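Local structure of glycoside Hydrolase Family 43_12 (Metagenome, 7JVH) at residues 25-30 against 455-460; 62-66 against 317-321; 266-270 against 345-349. The protein probably cleaves arabinose- or xylose-containing side chains or oligosaccharides of plant cell-wall polysaccharides, as a glycoside hydrolase of family 43, subfamily 12. All blocks are in the same frame, centred on the assembly; numbering follows the deposited sequence.

Interaction 1 (25-30 against 455-460); sequences VPAATF and AAQKAG
Ala28 and Ala459 meet methyl to methyl, CB to CB at 3.4 Å, where strands 28-30 and 458-460 run almost parallel, 9° apart and with axes 8.2 Å from each other. That spacing belongs to strands of two facing sheets, and the side chains fill the layer between them. Phe30 extends the contact. With CG anti to its own carbonyl carbon (chi1 -60°), its ring swings across to the opposite strand, where CZ lies 4.2 Å from Ala459 CB and CE2 3.6 Å from Gly460 O. The Gly460 N lies in the ring plane, at the edge. Leu416, Met418, Leu449, Met563 and Val565 are among the residues packed round the ring. Trimming it to an alanine here would probably open a gap between the sheets and take from Ala459 and Gly460 the ring that packs on them. Toward the chain start the contact passes into loops. Ala27 CB nestles against Gln457, whose extended side chain brings OE1 to 3.2 Å from that methyl. Ala455 CB lies 3.6 Å from Pro26 O and 3.9 Å from Val25 CG2, at the more exposed end. Backbone hydrogen bonds tie the segments to other strands, Ala28 to Met418 and Lys458 to Phe566. The joint itself therefore rests on van der Waals packing of alanine methyls and one phenyl ring, with Gln457 laid along the loop end, at one end of the interface between the two sheets of the sandwich.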
loop_
_atom_site.group_PDB
_atom_site.type_symbol
_atom_site.label_atom_id
_atom_site.label_comp_id
_atom_site.label_asym_id
_atom_site.label_seq_id
_atom_site.Cartn_x
_atom_site.Cartn_y
_atom_site.Cartn_z
ATOM N N VAL A 25 14.083 -24.640 -17.060
ATOM C CA VAL A 25 15.362 -23.912 -16.912
ATOM C C VAL A 25 15.149 -22.421 -16.667
ATOM O O VAL A 25 14.652 -21.705 -17.529
ATOM C CB VAL A 25 16.375 -24.152 -18.080
ATOM C CG1 VAL A 25 16.629 -25.643 -18.292
ATOM C CG2 VAL A 25 15.929 -23.492 -19.368
ATOM N N PRO A 26 15.518 -21.893 -15.475
ATOM C CA PRO A 26 15.335 -20.471 -15.174
ATOM C C PRO A 26 16.154 -19.530 -16.066
ATOM O O PRO A 26 17.166 -19.928 -16.616
ATOM C CB PRO A 26 15.814 -20.367 -13.718
ATOM C CG PRO A 26 15.874 -21.748 -13.189
ATOM C CD PRO A 26 16.132 -22.634 -14.359
ATOM N N ALA A 27 15.705 -18.278 -16.173
ATOM C CA ALA A 27 16.353 -17.263 -16.993
ATOM C C ALA A 27 17.560 -16.640 -16.293
ATOM O O ALA A 27 18.498 -16.189 -16.943
ATOM C CB ALA A 27 15.368 -16.174 -17.343
ATOM N N ALA A 28 17.499 -16.592 -14.958
ATOM C CA ALA A 28 18.564 -16.037 -14.140
ATOM C C ALA A 28 18.397 -16.395 -12.667
ATOM O O ALA A 28 17.321 -16.810 -12.234
ATOM C CB ALA A 28 18.618 -14.528 -14.310
ATOM N N THR A 29 19.492 -16.233 -11.917
ATOM C CA THR A 29 19.513 -16.321 -10.463
ATOM C C THR A 29 20.028 -14.995 -9.899
ATOM O O THR A 29 21.182 -14.638 -10.095
ATOM C CB THR A 29 20.387 -17.491 -9.984
ATOM O OG1 THR A 29 19.909 -18.705 -10.568
ATOM C CG2 THR A 29 20.340 -17.648 -8.480
ATOM N N PHE A 30 19.146 -14.267 -9.206
ATOM C CA PHE A 30 19.480 -12.992 -8.579
ATOM C C PHE A 30 20.018 -13.285 -7.189
ATOM O O PHE A 30 19.283 -13.756 -6.326
ATOM C CB PHE A 30 18.261 -12.082 -8.516
ATOM C CG PHE A 30 17.682 -11.747 -9.871
ATOM C CD1 PHE A 30 16.787 -12.611 -10.495
ATOM C CD2 PHE A 30 18.037 -10.578 -10.519
ATOM C CE1 PHE A 30 16.256 -12.314 -11.739
ATOM C CE2 PHE A 30 17.515 -10.278 -11.773
ATOM C CZ PHE A 30 16.612 -11.137 -12.377
ATOM N N ALA A 455 19.332 -20.649 -21.362
ATOM C CA ALA A 455 17.953 -20.214 -21.544
ATOM C C ALA A 455 17.828 -19.004 -22.485
ATOM O O ALA A 455 16.794 -18.823 -23.107
ATOM C CB ALA A 455 17.297 -19.916 -20.199
ATOM N N ALA A 456 18.890 -18.195 -22.578
ATOM C CA ALA A 456 18.974 -17.049 -23.481
ATOM C C ALA A 456 17.882 -15.984 -23.341
ATOM O O ALA A 456 17.797 -15.047 -24.148
ATOM C CB ALA A 456 19.075 -17.525 -24.919
ATOM N N GLN A 457 17.091 -16.088 -22.267
ATOM C CA GLN A 457 15.942 -15.191 -22.030
ATOM C C GLN A 457 16.380 -13.787 -21.580
ATOM O O GLN A 457 17.536 -13.441 -21.713
ATOM C CB GLN A 457 14.980 -15.870 -21.054
ATOM C CG GLN A 457 14.470 -17.198 -21.586
ATOM C CD GLN A 457 13.568 -17.953 -20.642
ATOM O OE1 GLN A 457 13.607 -17.779 -19.431
ATOM N NE2 GLN A 457 12.760 -18.825 -21.208
ATOM N N LYS A 458 15.450 -12.983 -21.067
ATOM C CA LYS A 458 15.738 -11.648 -20.562
ATOM C C LYS A 458 15.665 -11.633 -19.035
ATOM O O LYS A 458 14.744 -12.188 -18.455
ATOM C CB LYS A 458 14.730 -10.639 -21.122
ATOM C CG LYS A 458 14.439 -10.775 -22.601
ATOM C CD LYS A 458 13.536 -9.629 -23.049
ATOM C CE LYS A 458 13.282 -9.667 -24.550
ATOM N NZ LYS A 458 12.397 -8.547 -24.948
ATOM N N ALA A 459 16.638 -10.975 -18.404
ATOM C CA ALA A 459 16.718 -10.885 -16.951
ATOM C C ALA A 459 17.299 -9.539 -16.561
ATOM O O ALA A 459 18.317 -9.113 -17.123
ATOM C CB ALA A 459 17.588 -12.000 -16.395
ATOM N N GLY A 460 16.638 -8.855 -15.620
ATOM C CA GLY A 460 17.046 -7.524 -15.250
ATOM C C GLY A 460 16.321 -6.844 -14.116
ATOM O O GLY A 460 15.776 -7.491 -13.230
#

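Interaction 2 (62-66 against 317-321); sequences PDPSI and GVFLG
The flat carbonyl group of Phe319 is met by the pyrrolidine ring of Pro64, whose CG stands 3.4 Å from Phe319 C, while the Phe319 side chain leaves the strand away from segment 62-66. Gly317 O lies in the plane of its phenyl ring, at the edge, and the ring of Phe337 meets it with the planes about 30° apart. Pro64 thus wedges onto the backbone of strand 317-321 and is flanked by two side chains of that strand: Val318 CG2 lies 3.8 Å from Pro64 CB, and Leu320 CB 4.0 Å from Pro64 CD. Val318 CG2 also reaches Ile66 CG2 at 3.8 Å, the two side chains crossing obliquely. At the other end Asp63 and Leu320 lie alongside, pointing the same way. Leu320 holds CG between its backbone N and carbonyl carbon (chi1 75°), and together with chi2 this brings CD2 alongside the carboxylate, 3.4 Å from Asp63 OD1. That oxygen also has a long, weak ion pair with Arg334, while OD2 is held by hydrogen bonds to Ser78 OG and to a glycerol probably left from crystallisation. The segments run nearly antiparallel, 168° apart, as the first and last four-stranded sheets of the propeller come together. Between these two segments the contact is essentially apolar, with proline, valine, isoleucine and leucine doing the joining; Asp306, on strand 300-308 of the last sheet, supplies polar ties across the same seam, its OD2 accepting from Ile66 N and bonding Ser65 OG.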
loop_
_atom_site.group_PDB
_atom_site.type_symbol
_atom_site.label_atom_id
_atom_site.label_comp_id
_atom_site.label_asym_id
_atom_site.label_seq_id
_atom_site.Cartn_x
_atom_site.Cartn_y
_atom_site.Cartn_z
ATOM N N PRO A 62 -1.566 2.438 1.846
ATOM C CA PRO A 62 -2.714 3.327 2.005
ATOM C C PRO A 62 -3.817 2.758 2.895
ATOM O O PRO A 62 -3.752 1.604 3.349
ATOM C CB PRO A 62 -3.208 3.496 0.556
ATOM C CG PRO A 62 -2.208 2.758 -0.318
ATOM C CD PRO A 62 -1.616 1.719 0.568
ATOM N N ASP A 63 -4.816 3.603 3.156
ATOM C CA ASP A 63 -6.036 3.214 3.853
ATOM C C ASP A 63 -5.718 2.375 5.089
ATOM O O ASP A 63 -6.092 1.211 5.176
ATOM C CB ASP A 63 -6.951 2.436 2.891
ATOM C CG ASP A 63 -7.213 3.180 1.600
ATOM O OD1 ASP A 63 -7.636 4.364 1.649
ATOM O OD2 ASP A 63 -6.995 2.571 0.526
ATOM N N PRO A 64 -4.993 2.927 6.083
ATOM C CA PRO A 64 -4.553 2.135 7.231
ATOM C C PRO A 64 -5.705 1.877 8.183
ATOM O O PRO A 64 -6.485 2.790 8.480
ATOM C CB PRO A 64 -3.501 3.031 7.883
ATOM C CG PRO A 64 -3.909 4.421 7.517
ATOM C CD PRO A 64 -4.538 4.328 6.152
ATOM N N SER A 65 -5.798 0.628 8.651
ATOM C CA SER A 65 -6.773 0.215 9.635
ATOM C C SER A 65 -6.036 -0.503 10.757
ATOM O O SER A 65 -5.067 -1.220 10.520
ATOM C CB SER A 65 -7.792 -0.717 8.987
ATOM O OG SER A 65 -8.666 -1.275 9.950
ATOM N N ILE A 66 -6.523 -0.315 11.985
ATOM C CA ILE A 66 -5.849 -0.787 13.180
ATOM C C ILE A 66 -6.843 -1.264 14.237
ATOM O O ILE A 66 -7.902 -0.671 14.426
ATOM C CB ILE A 66 -4.905 0.314 13.745
ATOM C CG1 ILE A 66 -4.117 -0.200 14.939
ATOM C CG2 ILE A 66 -5.679 1.575 14.101
ATOM C CD1 ILE A 66 -2.861 0.623 15.217
ATOM N N GLY A 317 -4.174 7.807 16.243
ATOM C CA GLY A 317 -4.864 7.691 14.948
ATOM C C GLY A 317 -3.922 7.500 13.776
ATOM O O GLY A 317 -3.072 8.344 13.562
ATOM N N VAL A 318 -4.101 6.426 13.016
ATOM C CA VAL A 318 -3.250 6.188 11.822
ATOM C C VAL A 318 -4.023 6.688 10.609
ATOM O O VAL A 318 -5.219 6.549 10.612
ATOM C CB VAL A 318 -2.890 4.705 11.670
ATOM C CG1 VAL A 318 -2.013 4.208 12.800
ATOM C CG2 VAL A 318 -4.121 3.844 11.512
ATOM N N PHE A 319 -3.348 7.278 9.630
ATOM C CA PHE A 319 -4.050 7.769 8.422
ATOM C C PHE A 319 -3.129 7.698 7.204
ATOM O O PHE A 319 -2.017 7.234 7.331
ATOM C CB PHE A 319 -4.569 9.188 8.626
ATOM C CG PHE A 319 -3.537 10.218 8.994
ATOM C CD1 PHE A 319 -2.936 10.210 10.233
ATOM C CD2 PHE A 319 -3.193 11.220 8.115
ATOM C CE1 PHE A 319 -2.010 11.176 10.578
ATOM C CE2 PHE A 319 -2.267 12.184 8.462
ATOM C CZ PHE A 319 -1.676 12.160 9.692
ATOM N N LEU A 320 -3.624 8.150 6.054
ATOM C CA LEU A 320 -2.830 8.118 4.853
ATOM C C LEU A 320 -2.477 9.517 4.440
ATOM O O LEU A 320 -3.208 10.456 4.760
ATOM C CB LEU A 320 -3.545 7.356 3.724
ATOM C CG LEU A 320 -4.710 8.005 2.987
ATOM C CD1 LEU A 320 -4.238 9.050 1.985
ATOM C CD2 LEU A 320 -5.548 6.940 2.286
ATOM N N GLY A 321 -1.335 9.635 3.744
ATOM C CA GLY A 321 -0.869 10.884 3.197
ATOM C C GLY A 321 0.153 10.570 2.136
ATOM O O GLY A 321 0.567 9.423 1.985
#

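Interaction 3 (266-270 against 345-349); sequences VIFKA and GTWPV
Trp347 lies between Ile267 and Lys269, two residues of strand 266-270 whose side chains come from the same side of that strand. Its indole reaches the strand through the six-membered ring. Ile267 approaches obliquely, CG2 at 3.6 Å from Trp347 CE3. Lys269 crosses the indole at about a right angle, its CD 3.3 Å above the ring plane, over the rim. Its CG touches Trp347 CH2 at 3.4 Å. The extended lysine chain lays its methylenes over the face; chi4 (88°) then bends NZ off that line. Thr346 CG2 shares that face of the indole and meets Lys269 CD at 3.9 Å. At the ring edge, near its plane, Phe268 C closes in at 3.7 Å from Trp347 CZ3. Ile267 uses its other branch as well: with CG1 anti to the backbone N (chi1 -171°), CD1 comes to 3.9 Å from Pro348 CG. Trp280 also stacks with Trp347, and Met253 packs against both Ile267 and Pro348. Strand 266-270 belongs to the sheet of strands 239-246 to 278-279, whereas segment 345-349 is the loop leading into the last strand of the next one, the sheet of strands 300-308 to 349-350. The contact thus joins two successive sheets near their outer side, with an aromatic residue packed onto the neighbouring blade, in keeping with the five-bladed beta-propeller of family 43.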
loop_
_atom_site.group_PDB
_atom_site.type_symbol
_atom_site.label_atom_id
_atom_site.label_comp_id
_atom_site.label_asym_id
_atom_site.label_seq_id
_atom_site.Cartn_x
_atom_site.Cartn_y
_atom_site.Cartn_z
ATOM N N VAL A 266 -13.542 13.650 9.214
ATOM C CA VAL A 266 -14.625 14.324 9.885
ATOM C C VAL A 266 -15.213 13.356 10.905
ATOM O O VAL A 266 -14.934 12.158 10.846
ATOM C CB VAL A 266 -15.683 14.818 8.889
ATOM C CG1 VAL A 266 -15.056 15.749 7.876
ATOM C CG2 VAL A 266 -16.367 13.656 8.182
ATOM N N ILE A 267 -16.015 13.884 11.838
ATOM C CA ILE A 267 -16.510 13.108 12.969
ATOM C C ILE A 267 -17.962 13.486 13.303
ATOM O O ILE A 267 -18.311 14.678 13.351
ATOM C CB ILE A 267 -15.624 13.303 14.222
ATOM C CG1 ILE A 267 -16.015 12.322 15.337
ATOM C CG2 ILE A 267 -15.706 14.740 14.736
ATOM C CD1 ILE A 267 -15.557 10.897 15.106
ATOM N N PHE A 268 -18.777 12.449 13.545
ATOM C CA PHE A 268 -20.194 12.538 13.854
ATOM C C PHE A 268 -20.434 11.768 15.141
ATOM O O PHE A 268 -19.698 10.823 15.436
ATOM C CB PHE A 268 -21.013 11.828 12.767
ATOM C CG PHE A 268 -20.917 12.451 11.401
ATOM C CD1 PHE A 268 -19.908 12.087 10.517
ATOM C CD2 PHE A 268 -21.860 13.388 10.989
ATOM C CE1 PHE A 268 -19.833 12.655 9.267
ATOM C CE2 PHE A 268 -21.775 13.962 9.728
ATOM C CZ PHE A 268 -20.769 13.583 8.863
ATOM N N LYS A 269 -21.484 12.132 15.882
ATOM C CA LYS A 269 -21.932 11.333 17.028
ATOM C C LYS A 269 -23.459 11.131 17.070
ATOM O O LYS A 269 -24.212 11.909 16.482
ATOM C CB LYS A 269 -21.414 11.934 18.345
ATOM C CG LYS A 269 -22.204 13.115 18.885
ATOM C CD LYS A 269 -21.557 13.693 20.139
ATOM C CE LYS A 269 -22.310 14.913 20.646
ATOM N NZ LYS A 269 -23.424 14.551 21.580
ATOM N N ALA A 270 -23.893 10.070 17.764
ATOM C CA ALA A 270 -25.302 9.744 17.940
ATOM C C ALA A 270 -25.553 9.017 19.249
ATOM O O ALA A 270 -24.638 8.399 19.800
ATOM C CB ALA A 270 -25.803 8.890 16.788
ATOM N N GLY A 345 -12.451 14.393 26.128
ATOM C CA GLY A 345 -13.737 15.068 26.053
ATOM C C GLY A 345 -14.700 14.344 25.125
ATOM O O GLY A 345 -14.467 13.200 24.732
ATOM N N THR A 346 -15.800 15.022 24.786
ATOM C CA THR A 346 -16.833 14.489 23.887
ATOM C C THR A 346 -16.258 13.964 22.560
ATOM O O THR A 346 -16.617 12.875 22.130
ATOM C CB THR A 346 -17.893 15.571 23.579
ATOM O OG1 THR A 346 -18.440 16.067 24.810
ATOM C CG2 THR A 346 -19.008 15.017 22.706
ATOM N N TRP A 347 -15.362 14.742 21.938
ATOM C CA TRP A 347 -14.856 14.470 20.591
ATOM C C TRP A 347 -13.357 14.199 20.489
ATOM O O TRP A 347 -12.560 14.782 21.219
ATOM C CB TRP A 347 -15.131 15.662 19.686
ATOM C CG TRP A 347 -16.548 16.137 19.638
ATOM C CD1 TRP A 347 -17.085 17.154 20.343
ATOM C CD2 TRP A 347 -17.581 15.641 18.776
ATOM N NE1 TRP A 347 -18.405 17.321 19.992
ATOM C CE2 TRP A 347 -18.733 16.402 19.031
ATOM C CE3 TRP A 347 -17.639 14.621 17.815
ATOM C CZ2 TRP A 347 -19.939 16.178 18.373
ATOM C CZ3 TRP A 347 -18.844 14.399 17.154
ATOM C CH2 TRP A 347 -19.975 15.172 17.440
ATOM N N PRO A 348 -12.925 13.350 19.529
ATOM C CA PRO A 348 -11.501 13.092 19.303
ATOM C C PRO A 348 -10.810 14.233 18.573
ATOM O O PRO A 348 -11.327 14.720 17.569
ATOM C CB PRO A 348 -11.525 11.853 18.404
ATOM C CG PRO A 348 -12.799 11.967 17.650
ATOM C CD PRO A 348 -13.791 12.592 18.607
ATOM N N VAL A 349 -9.643 14.639 19.085
ATOM C CA VAL A 349 -8.796 15.660 18.494
ATOM C C VAL A 349 -7.516 14.958 18.076
ATOM O O VAL A 349 -6.876 14.304 18.893
ATOM C CB VAL A 349 -8.421 16.738 19.529
ATOM C CG1 VAL A 349 -7.307 17.647 19.014
ATOM C CG2 VAL A 349 -9.648 17.543 19.940
#

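Overall arrangement
Along the chain the segments come in the order 25-30, 62-66, 266-270, 317-321, 345-349, 455-460, so interactions 2 and 3 interleave, and both lie inside the long loop closed by interaction 1. Interactions 2 and 3 belong to the propeller and share its last sheet, that of strands 300-308 to 349-350, which touches the first sheet at interaction 2 and the preceding one at interaction 3; their centres are 18 Å apart, about 8 Å at the nearest atoms. Interaction 1 belongs to the C-terminal beta-sandwich, its centre 39 Å from that of interaction 2 and 57 Å from that of interaction 3. The start of the chain thus forms part of the sandwich before the chain enters the propeller, linking the two domains.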